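NADP-dependent alcohol dehydrogenase (Entamoeba histolytica, PDB 2OUI) probably catalyses the zinc- and NADP(H)-dependent interconversion of alcohols and their aldehydes or ketones, working as a tetramer. Local coordinates at residues Leu25-Arg30 and Ala131-Leu136; Arg193-Gly198 and Lys229-Lys234; Met335-Lys340 and Leu344-Val349. The protein carries 1 engineered substitution. All coordinates share one frame; numbering follows the deposited sequence.

Interaction 1. Residues Leu25-Arg30 and Ala131-Leu136; sequences LDALVR and ANLALL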
ATOM      1  N   LEU A  25      -4.899  13.617  31.772  1.00 23.18           N
ATOM      2  CA  LEU A  25      -4.725  12.444  30.931  1.00 22.16           C
ATOM      3  C   LEU A  25      -3.504  11.595  31.273  1.00 22.40           C
ATOM      4  O   LEU A  25      -3.290  10.559  30.628  1.00 23.41           O
ATOM      5  CB  LEU A  25      -4.617  12.849  29.448  1.00 24.40           C
ATOM      6  CG  LEU A  25      -5.798  13.573  28.797  1.00 26.46           C
ATOM      7  CD1 LEU A  25      -5.633  13.551  27.267  1.00 30.34           C
ATOM      8  CD2 LEU A  25      -7.120  12.938  29.156  1.00 31.56           C
ATOM      9  N   ASP A  26      -2.707  12.030  32.258  1.00 21.22           N
ATOM     10  CA  ASP A  26      -1.391  11.418  32.502  1.00 21.63           C
ATOM     11  C   ASP A  26      -1.433  10.314  33.552  1.00 21.50           C
ATOM     12  O   ASP A  26      -2.412  10.165  34.264  1.00 21.43           O
ATOM     13  CB  ASP A  26      -0.408  12.473  32.997  1.00 22.87           C
ATOM     14  CG  ASP A  26      -0.337  13.686  32.095  1.00 23.67           C
ATOM     15  OD1 ASP A  26      -0.640  13.559  30.893  1.00 31.60           O
ATOM     16  OD2 ASP A  26       0.059  14.760  32.603  1.00 27.61           O
ATOM     17  N   ALA A  27      -0.330   9.585  33.664  1.00 22.27           N
ATOM     18  CA  ALA A  27      -0.114   8.661  34.796  1.00 22.64           C
ATOM     19  C   ALA A  27       1.302   8.800  35.300  1.00 21.79           C
ATOM     20  O   ALA A  27       2.210   9.121  34.536  1.00 20.62           O
ATOM     21  CB  ALA A  27      -0.383   7.215  34.380  1.00 19.81           C
ATOM     22  N   LEU A  28       1.491   8.575  36.592  1.00 18.16           N
ATOM     23  CA  LEU A  28       2.816   8.470  37.153  1.00 20.15           C
ATOM     24  C   LEU A  28       3.087   6.995  37.401  1.00 21.60           C
ATOM     25  O   LEU A  28       2.210   6.282  37.892  1.00 22.24           O
ATOM     26  CB  LEU A  28       2.922   9.250  38.463  1.00 20.87           C
ATOM     27  CG  LEU A  28       2.660  10.765  38.383  1.00 22.97           C
ATOM     28  CD1 LEU A  28       2.969  11.391  39.722  1.00 23.48           C
ATOM     29  CD2 LEU A  28       3.520  11.434  37.273  1.00 25.77           C
ATOM     30  N   VAL A  29       4.306   6.554  37.078  1.00 20.64           N
ATOM     31  CA  VAL A  29       4.642   5.132  37.060  1.00 20.82           C
ATOM     32  C   VAL A  29       5.963   4.898  37.806  1.00 22.35           C
ATOM     33  O   VAL A  29       6.911   5.681  37.653  1.00 21.51           O
ATOM     34  CB  VAL A  29       4.763   4.629  35.563  1.00 20.24           C
ATOM     35  CG1 VAL A  29       5.140   3.137  35.486  1.00 20.21           C
ATOM     36  CG2 VAL A  29       3.480   4.874  34.802  1.00 18.76           C
ATOM     37  N   ARG A  30       6.026   3.842  38.624  1.00 20.84           N
ATOM     38  CA  ARG A  30       7.298   3.425  39.238  1.00 19.51           C
ATOM     39  C   ARG A  30       7.837   2.205  38.492  1.00 20.43           C
ATOM     40  O   ARG A  30       7.050   1.342  38.067  1.00 22.59           O
ATOM     41  CB  ARG A  30       7.106   3.135  40.740  1.00 20.46           C
ATOM     42  CG  ARG A  30       6.276   1.907  41.060  1.00 20.49           C
ATOM     43  CD  ARG A  30       6.120   1.779  42.613  1.00 21.08           C
ATOM     44  NE  ARG A  30       5.362   0.600  43.028  1.00 24.69           N
ATOM     45  CZ  ARG A  30       5.044   0.317  44.289  1.00 24.25           C
ATOM     46  NH1 ARG A  30       5.401   1.141  45.265  1.00 22.74           N
ATOM     47  NH2 ARG A  30       4.366  -0.796  44.580  1.00 22.68           N
ATOM     48  N   ALA A 131      -3.883   5.860  26.265  1.00 22.28           N
ATOM     49  CA  ALA A 131      -3.516   5.549  24.894  1.00 20.26           C
ATOM     50  C   ALA A 131      -2.131   4.889  24.854  1.00 22.10           C
ATOM     51  O   ALA A 131      -1.854   4.082  23.977  1.00 23.42           O
ATOM     52  CB  ALA A 131      -3.496   6.820  24.073  1.00 22.75           C
ATOM     53  N   ASN A 132      -1.269   5.228  25.811  1.00 21.03           N
ATOM     54  CA  ASN A 132       0.131   4.857  25.748  1.00 22.28           C
ATOM     55  C   ASN A 132       0.628   3.729  26.657  1.00 24.79           C
ATOM     56  O   ASN A 132       1.779   3.343  26.540  1.00 24.72           O
ATOM     57  CB  ASN A 132       1.004   6.104  25.940  1.00 22.07           C
ATOM     58  CG  ASN A 132       0.986   6.982  24.722  1.00 23.58           C
ATOM     59  OD1 ASN A 132       0.955   6.469  23.609  1.00 24.02           O
ATOM     60  ND2 ASN A 132       0.963   8.300  24.915  1.00 21.39           N
ATOM     61  N   LEU A 133      -0.216   3.205  27.549  1.00 21.63           N
ATOM     62  CA  LEU A 133       0.209   2.104  28.430  1.00 21.46           C
ATOM     63  C   LEU A 133      -0.628   0.825  28.216  1.00 22.98           C
ATOM     64  O   LEU A 133      -1.862   0.881  28.225  1.00 22.63           O
ATOM     65  CB  LEU A 133       0.104   2.543  29.896  1.00 23.15           C
ATOM     66  CG  LEU A 133       1.101   3.651  30.290  1.00 23.24           C
ATOM     67  CD1 LEU A 133       0.841   4.114  31.713  1.00 24.37           C
ATOM     68  CD2 LEU A 133       2.552   3.208  30.099  1.00 27.36           C
ATOM     69  N   ALA A 134       0.057  -0.303  28.010  1.00 23.31           N
ATOM     70  CA  ALA A 134      -0.602  -1.602  27.858  1.00 21.58           C
ATOM     71  C   ALA A 134      -0.533  -2.287  29.199  1.00 23.32           C
ATOM     72  O   ALA A 134       0.500  -2.236  29.869  1.00 23.12           O
ATOM     73  CB  ALA A 134       0.127  -2.453  26.803  1.00 20.93           C
ATOM     74  N   LEU A 135      -1.613  -2.937  29.603  1.00 23.15           N
ATOM     75  CA  LEU A 135      -1.523  -3.792  30.795  1.00 21.47           C
ATOM     76  C   LEU A 135      -0.562  -4.969  30.576  1.00 24.67           C
ATOM     77  O   LEU A 135      -0.556  -5.561  29.499  1.00 25.48           O
ATOM     78  CB  LEU A 135      -2.920  -4.293  31.214  1.00 22.60           C
ATOM     79  CG  LEU A 135      -3.922  -3.236  31.729  1.00 27.21           C
ATOM     80  CD1 LEU A 135      -5.262  -3.903  32.040  1.00 32.05           C
ATOM     81  CD2 LEU A 135      -3.398  -2.444  32.947  1.00 27.28           C
ATOM     82  N   LEU A 136       0.253  -5.301  31.587  1.00 24.62           N
ATOM     83  CA  LEU A 136       1.164  -6.449  31.527  1.00 24.43           C
ATOM     84  C   LEU A 136       0.363  -7.755  31.607  1.00 24.14           C
ATOM     85  O   LEU A 136      -0.282  -8.001  32.619  1.00 22.40           O
ATOM     86  CB  LEU A 136       2.177  -6.393  32.677  1.00 24.71           C
ATOM     87  CG  LEU A 136       3.193  -7.549  32.811  1.00 24.95           C
ATOM     88  CD1 LEU A 136       4.147  -7.651  31.613  1.00 23.13           C
ATOM     89  CD2 LEU A 136       3.972  -7.445  34.130  1.00 24.71           C
TER
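L133 meets V29 and A27 through one methyl group. Its CD1 lies 4.1 Å from CG2 of V29 and 4.3 Å from CB of A27. L133 gives up the most surface here, V29 less and A27 least. The leucine is the first residue past the end of helix 129-132, just before the short strand 134-135. Its CG stands anti to the carbonyl carbon (chi1 -67°), and the extended second torsion carries CD1 on toward strand 27-34. A27 and V29 are two apart on that strand, so their CB atoms leave the same face, toward L133; L28 between them points away. V29 holds CG1 anti to the backbone N (chi1 179°), and this leaves CG2 as the branch that meets the leucine. The contact lies inside the GroES-like domain of the medium-chain alcohol dehydrogenases. V126, I65, V81 and V83 from neighbouring strands also pack on L133. The backbones stay well apart, with the CA atoms of A27 and L133 9.1 Å from each other. All three residues are buried and no hydrogen bond crosses. The contact is small and apolar, so shape and burial, not directional bonds, hold L133 between the strands.

Interaction 2. Residues Arg193-Gly198 and Lys229-Lys234; sequences RIFAVG and KATDGK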
ATOM      1  N   ARG A 193      15.175 -17.494   3.212  1.00 19.76           N
ATOM      2  CA  ARG A 193      16.584 -17.407   3.556  1.00 20.14           C
ATOM      3  C   ARG A 193      16.832 -16.053   4.220  1.00 20.01           C
ATOM      4  O   ARG A 193      16.403 -15.005   3.707  1.00 22.53           O
ATOM      5  CB  ARG A 193      17.427 -17.566   2.288  1.00 21.41           C
ATOM      6  CG  ARG A 193      18.904 -17.627   2.543  1.00 26.15           C
ATOM      7  CD  ARG A 193      19.637 -18.153   1.306  1.00 29.54           C
ATOM      8  NE  ARG A 193      20.982 -18.586   1.651  1.00 26.51           N
ATOM      9  CZ  ARG A 193      21.931 -18.839   0.762  1.00 30.35           C
ATOM     10  NH1 ARG A 193      21.680 -18.705  -0.546  1.00 28.61           N
ATOM     11  NH2 ARG A 193      23.132 -19.226   1.178  1.00 29.21           N
ATOM     12  N   ILE A 194      17.488 -16.067   5.392  1.00 22.60           N
ATOM     13  CA  ILE A 194      17.820 -14.818   6.081  1.00 21.31           C
ATOM     14  C   ILE A 194      19.318 -14.781   6.396  1.00 23.65           C
ATOM     15  O   ILE A 194      19.810 -15.624   7.156  1.00 22.32           O
ATOM     16  CB  ILE A 194      16.989 -14.604   7.409  1.00 19.78           C
ATOM     17  CG1 ILE A 194      15.490 -14.529   7.121  1.00 19.72           C
ATOM     18  CG2 ILE A 194      17.397 -13.315   8.095  1.00 20.99           C
ATOM     19  CD1 ILE A 194      14.618 -14.690   8.397  1.00 23.21           C
ATOM     20  N   PHE A 195      20.041 -13.841   5.772  1.00 21.60           N
ATOM     21  CA  PHE A 195      21.455 -13.603   6.092  1.00 21.35           C
ATOM     22  C   PHE A 195      21.506 -12.629   7.256  1.00 22.84           C
ATOM     23  O   PHE A 195      20.787 -11.639   7.251  1.00 23.82           O
ATOM     24  CB  PHE A 195      22.180 -12.950   4.917  1.00 21.66           C
ATOM     25  CG  PHE A 195      22.241 -13.813   3.687  1.00 17.92           C
ATOM     26  CD1 PHE A 195      21.248 -13.736   2.715  1.00 21.91           C
ATOM     27  CD2 PHE A 195      23.293 -14.687   3.513  1.00 19.04           C
ATOM     28  CE1 PHE A 195      21.323 -14.559   1.576  1.00 21.67           C
ATOM     29  CE2 PHE A 195      23.379 -15.505   2.379  1.00 24.62           C
ATOM     30  CZ  PHE A 195      22.382 -15.425   1.403  1.00 20.61           C
ATOM     31  N   ALA A 196      22.365 -12.906   8.225  1.00 22.50           N
ATOM     32  CA  ALA A 196      22.522 -12.042   9.409  1.00 22.62           C
ATOM     33  C   ALA A 196      23.994 -11.637   9.461  1.00 22.62           C
ATOM     34  O   ALA A 196      24.873 -12.474   9.665  1.00 21.47           O
ATOM     35  CB  ALA A 196      22.119 -12.803  10.680  1.00 21.10           C
ATOM     36  N   VAL A 197      24.256 -10.352   9.252  1.00 21.56           N
ATOM     37  CA  VAL A 197      25.611  -9.844   9.223  1.00 23.29           C
ATOM     38  C   VAL A 197      25.972  -9.376  10.632  1.00 24.49           C
ATOM     39  O   VAL A 197      25.415  -8.398  11.147  1.00 25.07           O
ATOM     40  CB  VAL A 197      25.743  -8.677   8.225  1.00 23.02           C
ATOM     41  CG1 VAL A 197      27.156  -8.104   8.253  1.00 24.68           C
ATOM     42  CG2 VAL A 197      25.348  -9.144   6.810  1.00 23.31           C
ATOM     43  N   GLY A 198      26.884 -10.101  11.260  1.00 23.44           N
ATOM     44  CA  GLY A 198      27.373  -9.720  12.586  1.00 27.53           C
ATOM     45  C   GLY A 198      28.683 -10.435  12.840  1.00 28.85           C
ATOM     46  O   GLY A 198      29.083 -11.333  12.081  1.00 31.11           O
ATOM     47  N   LYS A 229      28.216 -13.691  -3.634  1.00 29.14           N
ATOM     48  CA  LYS A 229      28.616 -15.062  -3.909  1.00 30.75           C
ATOM     49  C   LYS A 229      27.537 -16.054  -3.492  1.00 31.20           C
ATOM     50  O   LYS A 229      27.255 -17.001  -4.231  1.00 30.72           O
ATOM     51  CB  LYS A 229      29.946 -15.406  -3.238  1.00 28.91           C
ATOM     52  CG  LYS A 229      31.130 -15.155  -4.133  1.00 39.77           C
ATOM     53  CD  LYS A 229      32.370 -14.749  -3.360  1.00 51.46           C
ATOM     54  CE  LYS A 229      33.333 -13.997  -4.283  1.00 57.13           C
ATOM     55  NZ  LYS A 229      34.571 -13.519  -3.601  1.00 56.55           N
ATOM     56  N   ALA A 230      26.945 -15.847  -2.317  1.00 28.78           N
ATOM     57  CA  ALA A 230      25.949 -16.778  -1.792  1.00 30.66           C
ATOM     58  C   ALA A 230      24.661 -16.773  -2.614  1.00 30.86           C
ATOM     59  O   ALA A 230      23.888 -17.729  -2.551  1.00 35.41           O
ATOM     60  CB  ALA A 230      25.632 -16.491  -0.314  1.00 28.90           C
ATOM     61  N   THR A 231      24.430 -15.701  -3.365  1.00 31.56           N
ATOM     62  CA  THR A 231      23.221 -15.549  -4.151  1.00 32.61           C
ATOM     63  C   THR A 231      23.561 -15.575  -5.664  1.00 34.04           C
ATOM     64  O   THR A 231      22.831 -15.020  -6.482  1.00 36.00           O
ATOM     65  CB  THR A 231      22.473 -14.251  -3.781  1.00 33.52           C
ATOM     66  OG1 THR A 231      23.317 -13.118  -4.005  1.00 29.94           O
ATOM     67  CG2 THR A 231      22.009 -14.241  -2.292  1.00 30.25           C
ATOM     68  N   ASP A 232      24.669 -16.223  -6.011  1.00 34.96           N
ATOM     69  CA  ASP A 232      25.205 -16.248  -7.396  1.00 35.90           C
ATOM     70  C   ASP A 232      25.013 -14.925  -8.139  1.00 34.11           C
ATOM     71  O   ASP A 232      24.480 -14.892  -9.252  1.00 34.27           O
ATOM     72  CB  ASP A 232      24.635 -17.412  -8.216  1.00 37.22           C
ATOM     73  CG  ASP A 232      25.281 -17.520  -9.621  1.00 40.19           C
ATOM     74  OD1 ASP A 232      24.539 -17.617 -10.609  1.00 45.08           O
ATOM     75  OD2 ASP A 232      26.523 -17.475  -9.735  1.00 41.51           O
ATOM     76  N   GLY A 233      25.438 -13.842  -7.494  1.00 29.62           N
ATOM     77  CA  GLY A 233      25.495 -12.521  -8.089  1.00 28.25           C
ATOM     78  C   GLY A 233      24.185 -11.774  -8.145  1.00 30.95           C
ATOM     79  O   GLY A 233      24.170 -10.615  -8.552  1.00 32.42           O
ATOM     80  N   LYS A 234      23.084 -12.401  -7.735  1.00 29.10           N
ATOM     81  CA  LYS A 234      21.770 -11.744  -7.929  1.00 33.42           C
ATOM     82  C   LYS A 234      21.316 -10.810  -6.797  1.00 34.10           C
ATOM     83  O   LYS A 234      20.426  -9.994  -6.994  1.00 36.76           O
ATOM     84  CB  LYS A 234      20.659 -12.727  -8.325  1.00 37.00           C
ATOM     85  CG  LYS A 234      20.394 -13.891  -7.384  1.00 47.09           C
ATOM     86  CD  LYS A 234      19.911 -15.122  -8.194  1.00 59.41           C
ATOM     87  CE  LYS A 234      19.330 -16.242  -7.296  1.00 63.63           C
ATOM     88  NZ  LYS A 234      20.330 -16.960  -6.433  1.00 57.26           N
TER
HETATM   89  O   HOH W   1      24.723 -20.393  -0.829  1.00 33.35           O
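A230 faces R193 and F195 where helix 223-230 runs beside strand 194-197 of the Rossmann-type nucleotide-binding fold. Strand 194-197 belongs to its parallel sheet. The methyl of A230 packs on the ring of F195, with CB 3.6 Å from CE2. The carbonyl of A230 accepts a hydrogen bond from R193: NH1 to O is 3.1 Å, with a bent N-H...O angle of 138°. The donor sits above the carbonyl plane, 43° out of it. A water adds a second link, accepting from NH2 of R193 (2.8 Å) and donating to O of A230 (3.3 Å). T231 follows as the first residue to leave the helix. Its CG2 comes up to the CZ and CE1 end of the F195 ring, 3.9 Å from CZ. OG1 bonds I227 O and G235 N; CG2 stands anti to the carbonyl carbon. The helix closes in a Schellman motif with D232, at positive phi, as C-prime residue: G233 N bonds L228 O and D232 N bonds K229 O. T231 to K234 forms a type I' turn. R193 also forms a salt bridge with D214 through NH2, so both amino nitrogens are engaged and its charge is probably offset. The arginine reaches this position with CG anti to the backbone N (chi1 -174°) and an extended chain. CZ of F195 lies over the centre of the guanidinium, 3.4 Å above its plane.

Interaction 3. Residues Met335-Lys340 and Leu344-Val349; sequences MLMKNK and LIKPVV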
ATOM      1  N   MET A 335      26.467   1.286  31.587  1.00 27.98           N
ATOM      2  CA  MET A 335      27.918   1.203  31.313  1.00 29.52           C
ATOM      3  C   MET A 335      28.330  -0.014  30.480  1.00 32.18           C
ATOM      4  O   MET A 335      29.283   0.064  29.692  1.00 34.49           O
ATOM      5  CB  MET A 335      28.718   1.268  32.601  1.00 30.37           C
ATOM      6  CG  MET A 335      28.705   2.635  33.269  1.00 35.26           C
ATOM      7  SD  MET A 335      29.071   4.001  32.137  1.00 44.22           S
ATOM      8  CE  MET A 335      29.549   5.248  33.318  1.00 39.04           C
ATOM      9  N   LEU A 336      27.598  -1.119  30.634  1.00 31.81           N
ATOM     10  CA  LEU A 336      27.762  -2.302  29.777  1.00 29.62           C
ATOM     11  C   LEU A 336      27.467  -2.001  28.322  1.00 29.48           C
ATOM     12  O   LEU A 336      28.148  -2.519  27.443  1.00 30.02           O
ATOM     13  CB  LEU A 336      26.844  -3.452  30.225  1.00 29.56           C
ATOM     14  CG  LEU A 336      27.226  -4.337  31.420  1.00 31.35           C
ATOM     15  CD1 LEU A 336      26.089  -5.327  31.700  1.00 28.51           C
ATOM     16  CD2 LEU A 336      28.516  -5.075  31.139  1.00 28.18           C
ATOM     17  N   MET A 337      26.451  -1.182  28.064  1.00 27.18           N
ATOM     18  CA  MET A 337      26.057  -0.863  26.692  1.00 31.48           C
ATOM     19  C   MET A 337      27.116  -0.020  26.002  1.00 32.20           C
ATOM     20  O   MET A 337      27.241  -0.047  24.758  1.00 33.30           O
ATOM     21  CB  MET A 337      24.707  -0.130  26.641  1.00 32.21           C
ATOM     22  CG  MET A 337      23.549  -0.900  27.244  1.00 32.59           C
ATOM     23  SD  MET A 337      23.324  -2.547  26.545  1.00 34.21           S
ATOM     24  CE  MET A 337      22.325  -2.233  25.104  1.00 29.59           C
ATOM     25  N   LYS A 338      27.847   0.737  26.819  1.00 31.18           N
ATOM     26  CA  LYS A 338      28.931   1.585  26.357  1.00 32.91           C
ATOM     27  C   LYS A 338      30.172   0.728  26.096  1.00 35.42           C
ATOM     28  O   LYS A 338      30.780   0.822  25.032  1.00 35.68           O
ATOM     29  CB  LYS A 338      29.254   2.663  27.396  1.00 32.87           C
ATOM     30  CG  LYS A 338      30.246   3.716  26.889  1.00 30.26           C
ATOM     31  CD  LYS A 338      31.003   4.375  28.033  1.00 40.82           C
ATOM     32  CE  LYS A 338      31.842   5.547  27.544  1.00 44.81           C
ATOM     33  NZ  LYS A 338      32.403   5.318  26.190  1.00 45.46           N
ATOM     34  N   ASN A 339      30.518  -0.122  27.057  1.00 35.77           N
ATOM     35  CA  ASN A 339      31.729  -0.970  26.953  1.00 37.36           C
ATOM     36  C   ASN A 339      31.639  -2.217  26.045  1.00 38.38           C
ATOM     37  O   ASN A 339      32.645  -2.629  25.449  1.00 39.03           O
ATOM     38  CB  ASN A 339      32.207  -1.327  28.351  1.00 36.83           C
ATOM     39  CG  ASN A 339      32.599  -0.093  29.145  1.00 40.83           C
ATOM     40  OD1 ASN A 339      33.099   0.883  28.580  1.00 41.22           O
ATOM     41  ND2 ASN A 339      32.369  -0.121  30.458  1.00 43.04           N
ATOM     42  N   LYS A 340      30.443  -2.801  25.946  1.00 37.20           N
ATOM     43  CA  LYS A 340      30.144  -3.953  25.060  1.00 38.49           C
ATOM     44  C   LYS A 340      31.079  -5.166  25.215  1.00 38.32           C
ATOM     45  O   LYS A 340      31.783  -5.520  24.251  1.00 40.80           O
ATOM     46  CB  LYS A 340      30.153  -3.551  23.579  1.00 38.16           C
ATOM     47  CG  LYS A 340      29.347  -2.332  23.178  1.00 49.76           C
ATOM     48  CD  LYS A 340      30.017  -1.640  21.970  1.00 55.22           C
ATOM     49  CE  LYS A 340      31.466  -1.223  22.319  1.00 63.76           C
ATOM     50  NZ  LYS A 340      32.177  -0.475  21.241  1.00 66.46           N
ATOM     51  N   LEU A 344      27.641  -9.761  25.967  1.00 31.65           N
ATOM     52  CA  LEU A 344      26.484  -8.871  26.052  1.00 30.01           C
ATOM     53  C   LEU A 344      25.527  -8.967  24.874  1.00 29.95           C
ATOM     54  O   LEU A 344      25.949  -8.990  23.721  1.00 28.15           O
ATOM     55  CB  LEU A 344      26.949  -7.409  26.197  1.00 30.08           C
ATOM     56  CG  LEU A 344      25.865  -6.308  26.174  1.00 29.19           C
ATOM     57  CD1 LEU A 344      25.186  -6.258  27.512  1.00 31.16           C
ATOM     58  CD2 LEU A 344      26.441  -4.946  25.850  1.00 33.95           C
ATOM     59  N   ILE A 345      24.234  -9.032  25.196  1.00 27.59           N
ATOM     60  CA  ILE A 345      23.168  -8.648  24.268  1.00 26.59           C
ATOM     61  C   ILE A 345      22.373  -7.544  24.987  1.00 27.45           C
ATOM     62  O   ILE A 345      22.503  -6.373  24.658  1.00 26.31           O
ATOM     63  CB  ILE A 345      22.266  -9.850  23.837  1.00 24.93           C
ATOM     64  CG1 ILE A 345      23.128 -10.924  23.139  1.00 27.81           C
ATOM     65  CG2 ILE A 345      21.103  -9.351  22.941  1.00 26.10           C
ATOM     66  CD1 ILE A 345      22.388 -12.216  22.797  1.00 25.32           C
ATOM     67  N   LYS A 346      21.622  -7.900  26.030  1.00 25.58           N
ATOM     68  CA  LYS A 346      20.799  -6.899  26.709  1.00 25.28           C
ATOM     69  C   LYS A 346      20.767  -7.170  28.222  1.00 25.25           C
ATOM     70  O   LYS A 346      20.492  -8.286  28.632  1.00 25.91           O
ATOM     71  CB  LYS A 346      19.393  -6.962  26.101  1.00 29.28           C
ATOM     72  CG  LYS A 346      18.514  -5.796  26.369  1.00 33.07           C
ATOM     73  CD  LYS A 346      18.875  -4.589  25.535  1.00 34.03           C
ATOM     74  CE  LYS A 346      17.842  -3.522  25.836  1.00 27.43           C
ATOM     75  NZ  LYS A 346      18.081  -2.260  25.083  1.00 24.94           N
ATOM     76  N   PRO A 347      21.116  -6.168  29.051  1.00 25.51           N
ATOM     77  CA  PRO A 347      20.922  -6.300  30.493  1.00 24.37           C
ATOM     78  C   PRO A 347      19.516  -5.880  30.907  1.00 24.11           C
ATOM     79  O   PRO A 347      18.848  -5.096  30.212  1.00 23.67           O
ATOM     80  CB  PRO A 347      21.935  -5.316  31.086  1.00 26.20           C
ATOM     81  CG  PRO A 347      22.614  -4.627  29.899  1.00 25.35           C
ATOM     82  CD  PRO A 347      21.724  -4.868  28.708  1.00 26.49           C
ATOM     83  N   VAL A 348      19.058  -6.429  32.020  1.00 22.34           N
ATOM     84  CA  VAL A 348      17.806  -5.994  32.624  0.50 21.11           C
ATOM     85  C   VAL A 348      18.001  -5.799  34.112  1.00 21.56           C
ATOM     86  O   VAL A 348      18.790  -6.494  34.754  1.00 22.48           O
ATOM     87  CB  VAL A 348      16.609  -6.955  32.397  0.50 20.88           C
ATOM     88  CG1 VAL A 348      16.131  -6.881  30.981  0.50 19.81           C
ATOM     89  CG2 VAL A 348      16.946  -8.386  32.793  0.50 20.07           C
ATOM     90  N   VAL A 349      17.292  -4.820  34.652  1.00 20.95           N
ATOM     91  CA  VAL A 349      17.355  -4.526  36.067  1.00 21.51           C
ATOM     92  C   VAL A 349      15.955  -4.717  36.628  1.00 22.20           C
ATOM     93  O   VAL A 349      15.013  -4.168  36.103  1.00 22.40           O
ATOM     94  CB  VAL A 349      17.776  -3.060  36.296  1.00 20.49           C
ATOM     95  CG1 VAL A 349      17.784  -2.719  37.791  1.00 17.84           C
ATOM     96  CG2 VAL A 349      19.161  -2.799  35.688  1.00 23.15           C
TER
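M337 and L336 make apolar contacts with P347 and L344. The sulfur of M337 is central: SD lies 3.6 Å from CD of P347 and 4.0 Å from CD2 of L344. The methionine chain bends at chi2 (-55°) and again at chi3 (-85°), which folds its end back toward the strand. The side chains of M337 and L344 lie roughly perpendicular. CE of M337 reaches on to the aliphatic part of K346, 4.2 Å from CD. L336 lies alongside P347, with CD1 4.0 Å from CG, their ends pointing opposite ways. Helix 329-339 and strand 346-350 are the last two elements of a beta-alpha-beta unit that starts with strand 320-325. The local axes run almost antiparallel, at 171°, and approach to 9.2 Å. Backbone atoms are also touched. CD2 of L344 lies 3.4 Å from the carbonyl O of L336, and 3.9 Å from CA of K340, where the helix has ended. The L336 oxygen already accepts a backbone hydrogen bond from N of K340. No hydrogen bond joins the two segments. The polar end of K346 turns elsewhere: NZ bonds the carbonyl O of P36 and forms a salt bridge with E60.

In the fold
The three contacts are separate and follow one another along the chain. Interactions 1 and 3 reach the same mixed sheet, in which strands 27-34 and 346-350 are antiparallel neighbours. Their centres are about 26 Å apart and their nearest atoms about 10 Å. Interaction 2 belongs to the nucleotide-binding domain, across the chain's centre from interaction 1, with about 42 Å between the two centres. Interaction 3 comes closer to interaction 2, their nearest atoms being about 11 Å apart. Interaction 3 is also the one beside the metal site: the side chain of K346 lies about 6 Å from the zinc ion bound by C37, H59 and D150. A nitrate ion, probably from the crystallisation liquor, lies about 5 Å from the side chain of M337.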